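PDB 2Z1U: hydrogenase expression/formation protein HypE from Desulfovibrio vulgaris subsp. vulgaris, which binds ATP and magnesium and serves in the maturation of [NiFe] hydrogenases, most likely in making the cyanide ligands of their iron. Local coordinates for the interface of chains A and B. Coordinates in Å, arbitrary orientation; residue numbers count along the deposited sequence, not the author numbering. Chains: chain A/B, Hydrogenase expression/formation protein HypE.

Contact 1: the interface of chains A and B. Residues chain A 97, 131, 133-134, 137; chain B 59, 142, 340-341.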
loop_
_atom_site.group_PDB
_atom_site.type_symbol
_atom_site.label_atom_id
_atom_site.label_comp_id
_atom_site.label_asym_id
_atom_site.label_seq_id
_atom_site.Cartn_x
_atom_site.Cartn_y
_atom_site.Cartn_z
ATOM N N ILE A 97 -1.914 9.740 -1.644
ATOM C CA ILE A 97 -2.635 10.625 -0.724
ATOM C C ILE A 97 -2.234 12.062 -1.059
ATOM O O ILE A 97 -1.064 12.424 -0.967
ATOM C CB ILE A 97 -2.359 10.285 0.764
ATOM C CG1 ILE A 97 -2.762 8.824 1.045
ATOM C CG2 ILE A 97 -3.128 11.260 1.694
ATOM C CD1 ILE A 97 -2.268 8.258 2.381
ATOM N N LYS A 131 -6.527 9.301 -3.041
ATOM C CA LYS A 131 -7.286 10.001 -2.021
ATOM C C LYS A 131 -6.797 11.451 -2.045
ATOM O O LYS A 131 -5.596 11.705 -2.074
ATOM C CB LYS A 131 -7.075 9.360 -0.627
ATOM C CG LYS A 131 -7.687 7.942 -0.384
ATOM C CD LYS A 131 -9.209 7.895 -0.689
ATOM C CE LYS A 131 -9.936 6.644 -0.212
ATOM N NZ LYS A 131 -9.457 5.323 -0.770
ATOM N N VAL A 133 -7.180 14.845 0.230
ATOM C CA VAL A 133 -7.646 15.363 1.527
ATOM C C VAL A 133 -7.678 16.910 1.532
ATOM O O VAL A 133 -6.943 17.536 0.765
ATOM C CB VAL A 133 -6.778 14.798 2.703
ATOM C CG1 VAL A 133 -6.988 13.304 2.843
ATOM C CG2 VAL A 133 -5.296 15.126 2.487
ATOM N N PRO A 134 -8.550 17.529 2.368
ATOM C CA PRO A 134 -8.630 19.006 2.436
ATOM C C PRO A 134 -7.297 19.696 2.745
ATOM O O PRO A 134 -6.405 19.066 3.308
ATOM C CB PRO A 134 -9.629 19.251 3.572
ATOM C CG PRO A 134 -10.493 18.011 3.589
ATOM C CD PRO A 134 -9.543 16.890 3.262
ATOM N N ALA A 137 -4.545 18.888 5.665
ATOM C CA ALA A 137 -4.686 17.528 6.190
ATOM C C ALA A 137 -3.466 16.650 5.897
ATOM O O ALA A 137 -3.235 15.644 6.584
ATOM C CB ALA A 137 -5.961 16.885 5.688
ATOM N N THR B 59 -8.477 7.470 5.038
ATOM C CA THR B 59 -8.249 8.854 5.462
ATOM C C THR B 59 -9.445 9.350 6.285
ATOM O O THR B 59 -9.646 10.554 6.434
ATOM C CB THR B 59 -8.046 9.805 4.239
ATOM O OG1 THR B 59 -9.167 9.687 3.367
ATOM C CG2 THR B 59 -6.779 9.457 3.451
ATOM N N PHE B 142 -3.030 8.130 8.591
ATOM C CA PHE B 142 -3.561 7.486 7.400
ATOM C C PHE B 142 -3.041 6.058 7.365
ATOM O O PHE B 142 -1.963 5.767 7.893
ATOM C CB PHE B 142 -3.127 8.216 6.117
ATOM C CG PHE B 142 -3.440 9.697 6.111
ATOM C CD1 PHE B 142 -2.482 10.613 5.695
ATOM C CD2 PHE B 142 -4.679 10.172 6.534
ATOM C CE1 PHE B 142 -2.755 11.972 5.690
ATOM C CE2 PHE B 142 -4.964 11.533 6.533
ATOM C CZ PHE B 142 -4.000 12.430 6.109
ATOM N N PRO B 340 -15.666 15.182 2.033
ATOM C CA PRO B 340 -14.266 14.766 2.161
ATOM C C PRO B 340 -14.039 13.763 3.285
ATOM O O PRO B 340 -14.765 13.765 4.293
ATOM C CB PRO B 340 -13.528 16.082 2.457
ATOM C CG PRO B 340 -14.547 16.959 3.098
ATOM C CD PRO B 340 -15.922 16.477 2.691
ATOM N N ARG B 341 -13.056 12.891 3.081
ATOM C CA ARG B 341 -12.576 12.000 4.125
ATOM C C ARG B 341 -13.692 11.170 4.785
ATOM O O ARG B 341 -13.694 10.954 6.001
ATOM C CB ARG B 341 -11.768 12.816 5.141
ATOM C CG ARG B 341 -10.464 13.338 4.549
ATOM C CD ARG B 341 -9.669 14.116 5.565
ATOM N NE ARG B 341 -9.117 13.252 6.600
ATOM C CZ ARG B 341 -8.537 13.690 7.710
ATOM N NH1 ARG B 341 -8.438 15.001 7.949
ATOM N NH2 ARG B 341 -8.066 12.816 8.585
#
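The aliphatic part of B:Arg341 lies across A:Val133 and A:Pro134 at an apolar patch between two copies of HypE, a member of the AIR synthase-related (PurM-like) family. Carbon-to-carbon packing carries the contact, and polar atoms of the two chains do not pair across it. The Arg methylene CD sits 3.6 Å from the ring carbon CD of A:Pro134, while B:Arg341 CG meets A:Val133 CG1 at 3.9 Å. Further out, the two proline rings cross at about a right angle, with A:Pro134 CG 3.8 Å from B:Pro340 CB. B:Thr59 brings its methyl rather than its hydroxyl to A:Val133, CG2 to CG1 being 3.9 Å. Its chi1 of 55° sets OG1 between the backbone N and carbonyl carbon and turns CG2 towards chain A, where A:Lys131 CB also borders it.

The aromatic contact is with B:Phe142. A:Ile97 brings two methyls to it: CD1 lies 3.8 Å from B:Phe142 CB, and CG2 lies over the CD1–CE1 margin of one face, off the ring centre. At the ring's far tip, the backbone A:Ala137 O approaches B:Phe142 CZ at 3.3 Å.

Polar support is internal to chain B. B:Arg341 NE donates to B:Thr59 O at 2.8 Å, 166° at H, with the oxygen close to the guanidinium plane. A bend at chi3 (70°) turns the guanidinium towards that carbonyl, and the bond ties together two residues that pack on A:Val133.

Contact 2: the interface of chains A and B. Residues chain A 81, 84-85, 218-220; chain B 40-42.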
loop_
_atom_site.group_PDB
_atom_site.type_symbol
_atom_site.label_atom_id
_atom_site.label_comp_id
_atom_site.label_asym_id
_atom_site.label_seq_id
_atom_site.Cartn_x
_atom_site.Cartn_y
_atom_site.Cartn_z
ATOM N N ASP A 81 12.968 -3.547 -2.117
ATOM C CA ASP A 81 12.573 -4.367 -0.973
ATOM C C ASP A 81 12.136 -5.788 -1.376
ATOM O O ASP A 81 12.518 -6.766 -0.741
ATOM C CB ASP A 81 11.479 -3.671 -0.140
ATOM C CG ASP A 81 12.016 -3.124 1.179
ATOM O OD1 ASP A 81 11.272 -2.487 1.960
ATOM O OD2 ASP A 81 13.198 -3.373 1.461
ATOM N N MET A 84 15.165 -7.875 -2.139
ATOM C CA MET A 84 15.953 -8.324 -0.968
ATOM C C MET A 84 15.641 -9.753 -0.525
ATOM O O MET A 84 16.467 -10.387 0.114
ATOM C CB MET A 84 15.795 -7.355 0.214
ATOM C CG MET A 84 16.213 -5.905 -0.048
ATOM S SD MET A 84 17.920 -5.675 -0.616
ATOM C CE MET A 84 17.779 -5.826 -2.409
ATOM N N LEU A 85 14.450 -10.254 -0.852
ATOM C CA LEU A 85 14.116 -11.650 -0.584
ATOM C C LEU A 85 14.502 -12.577 -1.740
ATOM O O LEU A 85 13.974 -13.684 -1.851
ATOM C CB LEU A 85 12.625 -11.794 -0.276
ATOM C CG LEU A 85 12.282 -12.578 0.994
ATOM C CD1 LEU A 85 12.720 -11.796 2.243
ATOM C CD2 LEU A 85 10.786 -12.898 1.047
ATOM N N LEU A 218 20.365 -10.165 1.952
ATOM C CA LEU A 218 20.317 -8.917 1.203
ATOM C C LEU A 218 19.477 -7.947 2.015
ATOM O O LEU A 218 18.435 -8.330 2.556
ATOM C CB LEU A 218 19.669 -9.120 -0.186
ATOM C CG LEU A 218 20.316 -10.063 -1.210
ATOM C CD1 LEU A 218 19.350 -10.360 -2.384
ATOM C CD2 LEU A 218 21.657 -9.534 -1.731
ATOM N N ARG A 219 19.932 -6.704 2.127
ATOM C CA ARG A 219 19.109 -5.657 2.748
ATOM C C ARG A 219 19.526 -4.293 2.206
ATOM O O ARG A 219 20.705 -4.069 1.917
ATOM C CB ARG A 219 19.194 -5.691 4.293
ATOM C CG ARG A 219 18.211 -4.720 4.971
ATOM C CD ARG A 219 17.738 -5.226 6.297
ATOM N NE ARG A 219 16.971 -6.473 6.198
ATOM C CZ ARG A 219 16.676 -7.236 7.251
ATOM N NH1 ARG A 219 17.061 -6.858 8.467
ATOM N NH2 ARG A 219 15.983 -8.361 7.107
ATOM N N ASP A 220 18.568 -3.374 2.123
ATOM C CA ASP A 220 18.849 -2.025 1.646
ATOM C C ASP A 220 18.980 -1.080 2.846
ATOM O O ASP A 220 18.060 -0.965 3.657
ATOM C CB ASP A 220 17.748 -1.565 0.674
ATOM C CG ASP A 220 16.385 -1.711 1.254
ATOM O OD1 ASP A 220 16.164 -2.613 2.096
ATOM O OD2 ASP A 220 15.521 -0.904 0.905
ATOM N N ASN B 40 11.540 -9.520 7.781
ATOM C CA ASN B 40 12.446 -9.314 6.671
ATOM C C ASN B 40 11.962 -8.137 5.820
ATOM O O ASN B 40 10.908 -7.537 6.117
ATOM C CB ASN B 40 12.543 -10.592 5.829
ATOM C CG ASN B 40 13.420 -11.657 6.482
ATOM O OD1 ASN B 40 13.154 -12.851 6.361
ATOM N ND2 ASN B 40 14.460 -11.231 7.179
ATOM N N ASP B 41 12.703 -7.823 4.755
ATOM C CA ASP B 41 12.326 -6.727 3.853
ATOM C C ASP B 41 11.047 -7.011 3.061
ATOM O O ASP B 41 10.437 -6.093 2.509
ATOM C CB ASP B 41 13.444 -6.472 2.855
ATOM C CG ASP B 41 14.681 -5.975 3.521
ATOM O OD1 ASP B 41 15.606 -6.783 3.750
ATOM O OD2 ASP B 41 14.702 -4.772 3.816
ATOM N N ALA B 42 10.671 -8.287 2.991
ATOM C CA ALA B 42 9.412 -8.684 2.366
ATOM C C ALA B 42 8.884 -9.928 3.054
ATOM O O ALA B 42 9.637 -10.645 3.713
ATOM C CB ALA B 42 9.607 -8.934 0.857
HETATM O O HOH W 1 15.300 -9.285 4.347
#
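The B:Asn40–B:Ala42 loop meets A:Asp81, A:Leu85 and A:Arg219 with B:Asp41 in a helical backbone conformation between two extended neighbours. B:Asp41 loses the most surface of these residues, 80 Å² being hidden by chain A. Its carboxylate oxygen OD1 accepts from A:Arg219 NE at 2.8 Å, a salt bridge that is also a fairly straight hydrogen bond. The N-H meets the syn side of OD1 but from 34° out of the carboxylate plane. The guanidinium and carboxylate planes are themselves turned 70° apart. A:Arg219 CG is anti to the backbone N (chi1 -173°), and bends further along the chain bring the guanidinium round to B:Asp41.

Water 1 reinforces the pair: it lies 3.0 Å from A:Arg219 NH2, near the guanidinium plane, and 2.6 Å from B:Asp41 OD1, and also bonds to B:Asp41 N. OD1 is thus held by both the arginine and the water.

The other oxygen, B:Asp41 OD2, lies 3.1 Å from A:Asp81 OD2 and 3.1 Å from A:Asp220 OD1. These carboxylates converge on a magnesium site, A:Asp81 and A:Asp220 from one chain and B:Asp41 from the other, with the metal the likely counter-charge.

A:Met84 CB packs on B:Asp41 CB at 3.6 Å. To one side, A:Leu85 covers the neighbours of the acid, CD1 lying 3.8 Å from B:Asn40 CB and both methyls near the B:Ala42 carbonyl.

Chain A supplies the end of helix 70-83, the loop leading to strand 87-99, and the end of strand 217-219 with A:Asp220 beyond it; chain B inserts the loop between helix 34-37 and strand 43-46.

Contact 1 and contact 2 belong to one two-fold interface, their C-alpha centres about 30 Å apart, and each recurs with the chains exchanged. They share no residue, but sequence connects them: in chain A, strand 87-99 follows the loop of contact 2 and carries A:Ile97 of contact 1; in chain B, strands 43-46 and 50-58 run between B:Ala42 and B:Thr59. Contact 1 is apolar, whereas contact 2 assembles magnesium-binding acids from both chains. This arrangement suggests that dimerisation helps complete the ATP–magnesium sites, and A:Lys131, a known ATP-binding residue, places contact 1 beside nucleotide-binding elements as well.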